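Long-range contact in uncharacterized protein (Bacteroides ovatus, PDB 4ID2), which is of unknown function but adopts a beta-barrel-like fold and belongs to the DUF4738 family: residues Lys43-Leu57 / Val69-Asn81. Numbering follows the deposited sequence. Where two conformers were deposited one is given.
With SO4 (sulfate ion), chain C.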
loop_
_atom_site.group_PDB
_atom_site.type_symbol
_atom_site.label_atom_id
_atom_site.label_comp_id
_atom_site.label_asym_id
_atom_site.label_seq_id
_atom_site.Cartn_x
_atom_site.Cartn_y
_atom_site.Cartn_z
ATOM N N LYS A 43 -16.531 28.723 6.328
ATOM C CA LYS A 43 -15.714 29.915 6.074
ATOM C C LYS A 43 -14.840 29.683 4.843
ATOM O O LYS A 43 -14.363 28.572 4.648
ATOM C CB LYS A 43 -14.850 30.250 7.301
ATOM C CG LYS A 43 -15.648 30.773 8.497
ATOM C CD LYS A 43 -16.104 32.225 8.320
ATOM C CE LYS A 43 -16.739 32.782 9.570
ATOM N NZ LYS A 43 -17.247 34.166 9.368
ATOM N N ASP A 44 -14.643 30.724 4.016
ATOM C CA ASP A 44 -13.841 30.657 2.788
ATOM C C ASP A 44 -12.338 30.742 3.071
ATOM O O ASP A 44 -11.899 31.674 3.752
ATOM C CB ASP A 44 -14.224 31.814 1.847
ATOM C CG ASP A 44 -15.654 31.785 1.347
ATOM O OD1 ASP A 44 -16.126 30.694 0.959
ATOM O OD2 ASP A 44 -16.286 32.863 1.293
ATOM N N TYR A 45 -11.550 29.795 2.523
ATOM C CA TYR A 45 -10.087 29.757 2.662
ATOM C C TYR A 45 -9.414 29.904 1.316
ATOM O O TYR A 45 -9.959 29.441 0.323
ATOM C CB TYR A 45 -9.618 28.425 3.276
ATOM C CG TYR A 45 -9.938 28.273 4.741
ATOM C CD1 TYR A 45 -11.239 28.058 5.169
ATOM C CD2 TYR A 45 -8.931 28.284 5.700
ATOM C CE1 TYR A 45 -11.546 27.936 6.519
ATOM C CE2 TYR A 45 -9.224 28.135 7.052
ATOM C CZ TYR A 45 -10.529 27.908 7.452
ATOM O OH TYR A 45 -10.839 27.786 8.786
ATOM N N HIS A 46 -8.213 30.492 1.292
ATOM C CA HIS A 46 -7.357 30.612 0.104
ATOM C C HIS A 46 -6.048 29.933 0.454
ATOM O O HIS A 46 -5.484 30.247 1.497
ATOM C CB HIS A 46 -7.126 32.083 -0.293
ATOM C CG HIS A 46 -8.256 32.712 -1.045
ATOM N ND1 HIS A 46 -9.565 32.599 -0.612
ATOM C CD2 HIS A 46 -8.224 33.516 -2.132
ATOM C CE1 HIS A 46 -10.293 33.292 -1.477
ATOM N NE2 HIS A 46 -9.529 33.847 -2.418
ATOM N N SER A 47 -5.588 28.976 -0.359
ATOM C CA SER A 47 -4.361 28.238 -0.079
ATOM C C SER A 47 -3.392 28.383 -1.223
ATOM O O SER A 47 -3.687 27.913 -2.316
ATOM C CB SER A 47 -4.683 26.767 0.153
ATOM O OG SER A 47 -3.512 26.001 0.372
ATOM N N LEU A 48 -2.243 29.023 -0.993
ATOM C CA LEU A 48 -1.213 29.182 -2.016
ATOM C C LEU A 48 -0.049 28.277 -1.654
ATOM O O LEU A 48 0.431 28.346 -0.517
ATOM C CB LEU A 48 -0.766 30.653 -2.111
ATOM C CG LEU A 48 0.354 30.960 -3.124
ATOM C CD1 LEU A 48 -0.120 30.771 -4.561
ATOM C CD2 LEU A 48 0.891 32.375 -2.932
ATOM N N VAL A 49 0.390 27.424 -2.600
ATOM C CA VAL A 49 1.523 26.526 -2.390
ATOM C C VAL A 49 2.554 26.803 -3.476
ATOM O O VAL A 49 2.194 26.883 -4.643
ATOM C CB VAL A 49 1.115 25.038 -2.354
ATOM C CG1 VAL A 49 2.328 24.171 -2.052
ATOM C CG2 VAL A 49 0.044 24.797 -1.300
ATOM N N SER A 50 3.830 26.987 -3.088
ATOM C CA SER A 50 4.909 27.290 -4.028
ATOM C C SER A 50 6.106 26.412 -3.782
ATOM O O SER A 50 6.712 26.513 -2.718
ATOM C CB SER A 50 5.340 28.751 -3.896
ATOM O OG SER A 50 4.262 29.637 -4.136
ATOM N N ARG A 51 6.475 25.572 -4.769
ATOM C CA ARG A 51 7.665 24.737 -4.673
ATOM C C ARG A 51 8.786 25.395 -5.443
ATOM O O ARG A 51 8.579 25.825 -6.576
ATOM C CB ARG A 51 7.408 23.342 -5.225
ATOM C CG ARG A 51 8.531 22.347 -4.936
ATOM C CD ARG A 51 8.280 21.060 -5.677
ATOM N NE ARG A 51 8.585 21.216 -7.097
ATOM C CZ ARG A 51 8.155 20.418 -8.072
ATOM N NH1 ARG A 51 8.476 20.670 -9.331
ATOM N NH2 ARG A 51 7.398 19.359 -7.795
ATOM N N THR A 52 9.959 25.510 -4.828
ATOM C CA THR A 52 11.134 26.058 -5.487
ATOM C C THR A 52 12.341 25.251 -5.063
ATOM O O THR A 52 12.343 24.698 -3.955
ATOM C CB THR A 52 11.336 27.554 -5.164
ATOM O OG1 THR A 52 11.503 27.708 -3.753
ATOM C CG2 THR A 52 10.195 28.435 -5.674
ATOM N N PRO A 53 13.387 25.170 -5.906
ATOM C CA PRO A 53 14.606 24.483 -5.466
ATOM C C PRO A 53 15.252 25.254 -4.320
ATOM O O PRO A 53 15.247 26.490 -4.333
ATOM C CB PRO A 53 15.500 24.467 -6.719
ATOM C CG PRO A 53 14.674 24.992 -7.828
ATOM C CD PRO A 53 13.561 25.776 -7.240
ATOM N N ASP A 54 15.775 24.534 -3.322
ATOM C CA ASP A 54 16.459 25.151 -2.197
ATOM C C ASP A 54 17.925 24.733 -2.265
ATOM O O ASP A 54 18.277 23.587 -1.973
ATOM C CB ASP A 54 15.804 24.776 -0.858
ATOM C CG ASP A 54 16.222 25.670 0.304
ATOM O OD1 ASP A 54 17.201 26.424 0.152
ATOM O OD2 ASP A 54 15.593 25.582 1.377
ATOM N N ASP A 55 18.776 25.680 -2.679
ATOM C CA ASP A 55 20.219 25.458 -2.815
ATOM C C ASP A 55 20.920 25.327 -1.452
ATOM O O ASP A 55 22.030 24.803 -1.397
ATOM C CB ASP A 55 20.857 26.603 -3.619
ATOM C CG ASP A 55 20.322 26.732 -5.039
ATOM O OD1 ASP A 55 19.143 27.129 -5.197
ATOM O OD2 ASP A 55 21.096 26.483 -5.993
ATOM N N ASN A 56 20.275 25.783 -0.360
ATOM C CA ASN A 56 20.839 25.714 0.991
ATOM C C ASN A 56 20.649 24.333 1.629
ATOM O O ASN A 56 21.344 24.025 2.594
ATOM C CB ASN A 56 20.213 26.792 1.883
ATOM C CG ASN A 56 20.411 28.191 1.349
ATOM O OD1 ASN A 56 21.300 28.455 0.528
ATOM N ND2 ASN A 56 19.560 29.114 1.769
ATOM N N LEU A 57 19.742 23.501 1.099
ATOM C CA LEU A 57 19.520 22.153 1.635
ATOM C C LEU A 57 20.590 21.171 1.149
ATOM O O LEU A 57 21.156 21.381 0.070
ATOM C CB LEU A 57 18.138 21.628 1.202
ATOM C CG LEU A 57 16.936 22.302 1.833
ATOM C CD1 LEU A 57 15.638 21.733 1.264
ATOM C CD2 LEU A 57 16.957 22.163 3.347
ATOM N N VAL A 69 19.304 18.785 -6.468
ATOM C CA VAL A 69 19.078 19.788 -5.422
ATOM C C VAL A 69 17.655 19.555 -4.879
ATOM O O VAL A 69 16.726 19.286 -5.654
ATOM C CB VAL A 69 19.317 21.248 -5.896
ATOM C CG1 VAL A 69 18.178 21.763 -6.749
ATOM C CG2 VAL A 69 19.521 22.182 -4.714
ATOM N N ASP A 70 17.499 19.610 -3.551
ATOM C CA ASP A 70 16.210 19.377 -2.900
ATOM C C ASP A 70 15.343 20.648 -2.964
ATOM O O ASP A 70 15.845 21.725 -3.303
ATOM C CB ASP A 70 16.437 18.933 -1.449
ATOM C CG ASP A 70 15.286 18.183 -0.805
ATOM O OD1 ASP A 70 14.202 18.089 -1.433
ATOM O OD2 ASP A 70 15.455 17.715 0.329
ATOM N N ASN A 71 14.041 20.518 -2.652
ATOM C CA ASN A 71 13.105 21.637 -2.712
ATOM C C ASN A 71 12.564 22.054 -1.359
ATOM O O ASN A 71 12.552 21.271 -0.410
ATOM C CB ASN A 71 11.899 21.259 -3.592
ATOM C CG ASN A 71 12.277 20.793 -4.974
ATOM O OD1 ASN A 71 12.686 21.587 -5.824
ATOM N ND2 ASN A 71 12.158 19.499 -5.238
ATOM N N LYS A 72 12.054 23.290 -1.314
ATOM C CA LYS A 72 11.302 23.840 -0.192
ATOM C C LYS A 72 9.902 24.112 -0.723
ATOM O O LYS A 72 9.762 24.392 -1.916
ATOM C CB LYS A 72 11.947 25.105 0.408
ATOM C CG LYS A 72 11.954 26.340 -0.489
ATOM C CD LYS A 72 12.656 27.514 0.201
ATOM C CE LYS A 72 12.678 28.742 -0.671
ATOM N NZ LYS A 72 13.277 29.906 0.029
ATOM N N ILE A 73 8.872 24.018 0.129
ATOM C CA ILE A 73 7.505 24.302 -0.286
ATOM C C ILE A 73 6.909 25.306 0.680
ATOM O O ILE A 73 6.752 24.984 1.850
ATOM C CB ILE A 73 6.637 23.018 -0.410
ATOM C CG1 ILE A 73 7.125 22.168 -1.606
ATOM C CG2 ILE A 73 5.172 23.402 -0.617
ATOM C CD1 ILE A 73 6.428 20.886 -1.843
ATOM N N VAL A 74 6.555 26.507 0.201
ATOM C CA VAL A 74 5.911 27.510 1.043
ATOM C C VAL A 74 4.405 27.292 0.937
ATOM O O VAL A 74 3.870 27.368 -0.163
ATOM C CB VAL A 74 6.311 28.953 0.658
ATOM C CG1 VAL A 74 5.556 29.978 1.513
ATOM C CG2 VAL A 74 7.821 29.157 0.789
ATOM N N LEU A 75 3.733 27.017 2.063
ATOM C CA LEU A 75 2.285 26.849 2.123
ATOM C C LEU A 75 1.724 28.061 2.857
ATOM O O LEU A 75 2.017 28.236 4.032
ATOM C CB LEU A 75 1.914 25.516 2.817
ATOM C CG LEU A 75 0.468 25.325 3.341
ATOM C CD1 LEU A 75 -0.582 25.638 2.307
ATOM C CD2 LEU A 75 0.241 23.885 3.790
ATOM N N HIS A 76 0.988 28.940 2.146
ATOM C CA HIS A 76 0.359 30.129 2.728
ATOM C C HIS A 76 -1.163 29.944 2.724
ATOM O O HIS A 76 -1.804 30.057 1.678
ATOM C CB HIS A 76 0.759 31.413 1.983
ATOM C CG HIS A 76 0.458 32.675 2.742
ATOM N ND1 HIS A 76 0.855 33.907 2.268
ATOM C CD2 HIS A 76 -0.166 32.856 3.933
ATOM C CE1 HIS A 76 0.458 34.795 3.167
ATOM N NE2 HIS A 76 -0.152 34.208 4.192
ATOM N N LEU A 77 -1.728 29.633 3.894
ATOM C CA LEU A 77 -3.165 29.425 4.075
ATOM C C LEU A 77 -3.786 30.657 4.719
ATOM O O LEU A 77 -3.328 31.065 5.780
ATOM C CB LEU A 77 -3.397 28.187 4.961
ATOM C CG LEU A 77 -4.852 27.805 5.241
ATOM C CD1 LEU A 77 -5.597 27.516 3.948
ATOM C CD2 LEU A 77 -4.924 26.620 6.188
ATOM N N THR A 78 -4.835 31.235 4.102
ATOM C CA THR A 78 -5.499 32.423 4.646
ATOM C C THR A 78 -7.005 32.224 4.712
ATOM O O THR A 78 -7.551 31.417 3.974
ATOM C CB THR A 78 -5.166 33.673 3.818
ATOM O OG1 THR A 78 -5.686 33.519 2.506
ATOM C CG2 THR A 78 -3.679 33.938 3.729
ATOM N N ARG A 79 -7.665 32.958 5.617
ATOM C CA ARG A 79 -9.118 32.962 5.786
ATOM C C ARG A 79 -9.504 34.427 5.887
ATOM O O ARG A 79 -9.384 35.019 6.962
ATOM C CB ARG A 79 -9.532 32.141 7.022
ATOM C CG ARG A 79 -11.042 32.098 7.256
ATOM C CD ARG A 79 -11.449 31.417 8.552
ATOM N NE ARG A 79 -10.787 31.999 9.727
ATOM C CZ ARG A 79 -9.849 31.420 10.483
ATOM N NH1 ARG A 79 -9.432 30.186 10.218
ATOM N NH2 ARG A 79 -9.330 32.069 11.515
ATOM N N GLY A 80 -9.847 35.028 4.751
ATOM C CA GLY A 80 -10.134 36.453 4.676
ATOM C C GLY A 80 -8.840 37.232 4.830
ATOM O O GLY A 80 -7.834 36.884 4.209
ATOM N N ASN A 81 -8.827 38.240 5.704
ATOM C CA ASN A 81 -7.618 39.024 5.971
ATOM C C ASN A 81 -6.613 38.269 6.866
ATOM O O ASN A 81 -5.447 38.664 6.912
ATOM C CB ASN A 81 -7.973 40.350 6.645
ATOM C CG ASN A 81 -8.813 41.276 5.799
ATOM O OD1 ASN A 81 -8.664 41.347 4.572
ATOM N ND2 ASN A 81 -9.691 42.045 6.434
HETATM S S SO4 C . 16.714 28.733 3.345
HETATM O O1 SO4 C . 17.879 29.249 4.050
HETATM O O2 SO4 C . 16.596 27.305 3.603
HETATM O O3 SO4 C . 15.530 29.433 3.831
HETATM O O4 SO4 C . 16.861 28.961 1.909
HETATM O O HOH W 1 -10.531 33.717 2.322
HETATM O O HOH W 2 9.113 27.713 -2.389
HETATM O O HOH W 3 3.180 29.869 -1.055
HETATM O O HOH W 4 11.001 22.948 -7.444
HETATM O O HOH W 5 16.028 29.068 -0.886
#
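Backbone N-H and C=O groups of His46-Thr52 and Lys72-Thr78 join strands 43-53 and 71-79, whose axes are 4.6 Å apart and antiparallel at 166°. Reciprocal hydrogen bonds link His46 with Thr78, Leu48 with His76, Ser50 with Val74 and Thr52 with Lys72; Leu48 N to His76 O, at 2.9 Å and 177°, is almost straight. Beyond the non-hydrogen-bonded pair Pro53-Asn71, Asp54 N donates to Asp70 O at 2.8 Å, and at the other end a water links Asp44 O and Gly80 N.

Apolar contacts gather on the face of Ser47, Val49, Leu75 and Leu77, where Tyr123 of strand 121-128 also packs. In one of its two conformers, Val49 packs on Ile73 and Leu75.

Tyr45 and Arg79 make the aromatic contact, side by side. Arg79 CB lies over one ring face, offset toward the rim and 4.2 Å from the Tyr45 ring centroid, a CH-pi contact. With CG anti to the backbone N and a bend at chi3, the arginine chain follows the ring outward and NH1 donates to Tyr45 OH at 3.1 Å, a bond bent to 146° with the hydroxyl tilted from the guanidinium plane. NH1 also bonds Ala144 O, and NH2 forms a salt bridge with Glu82. A phenylalanine in place of Tyr45 would probably leave Arg79 NH1 without its hydroxyl acceptor.

Among polar side chains, a water bridges Arg51 NE and Asn71 OD1, while Arg51 NH2 bonds Glu109 O, its NH1 Gln30 O, and Asn71 ND2 Leu108 O. Another joins Lys72 NZ, Asp54 OD1 and a sulfate, probably from the crystallisation liquor.

The alternating hydrogen-bonded and non-hydrogen-bonded pairs define a regular antiparallel strand pair, here in the mixed sheet of a beta-barrel-like fold.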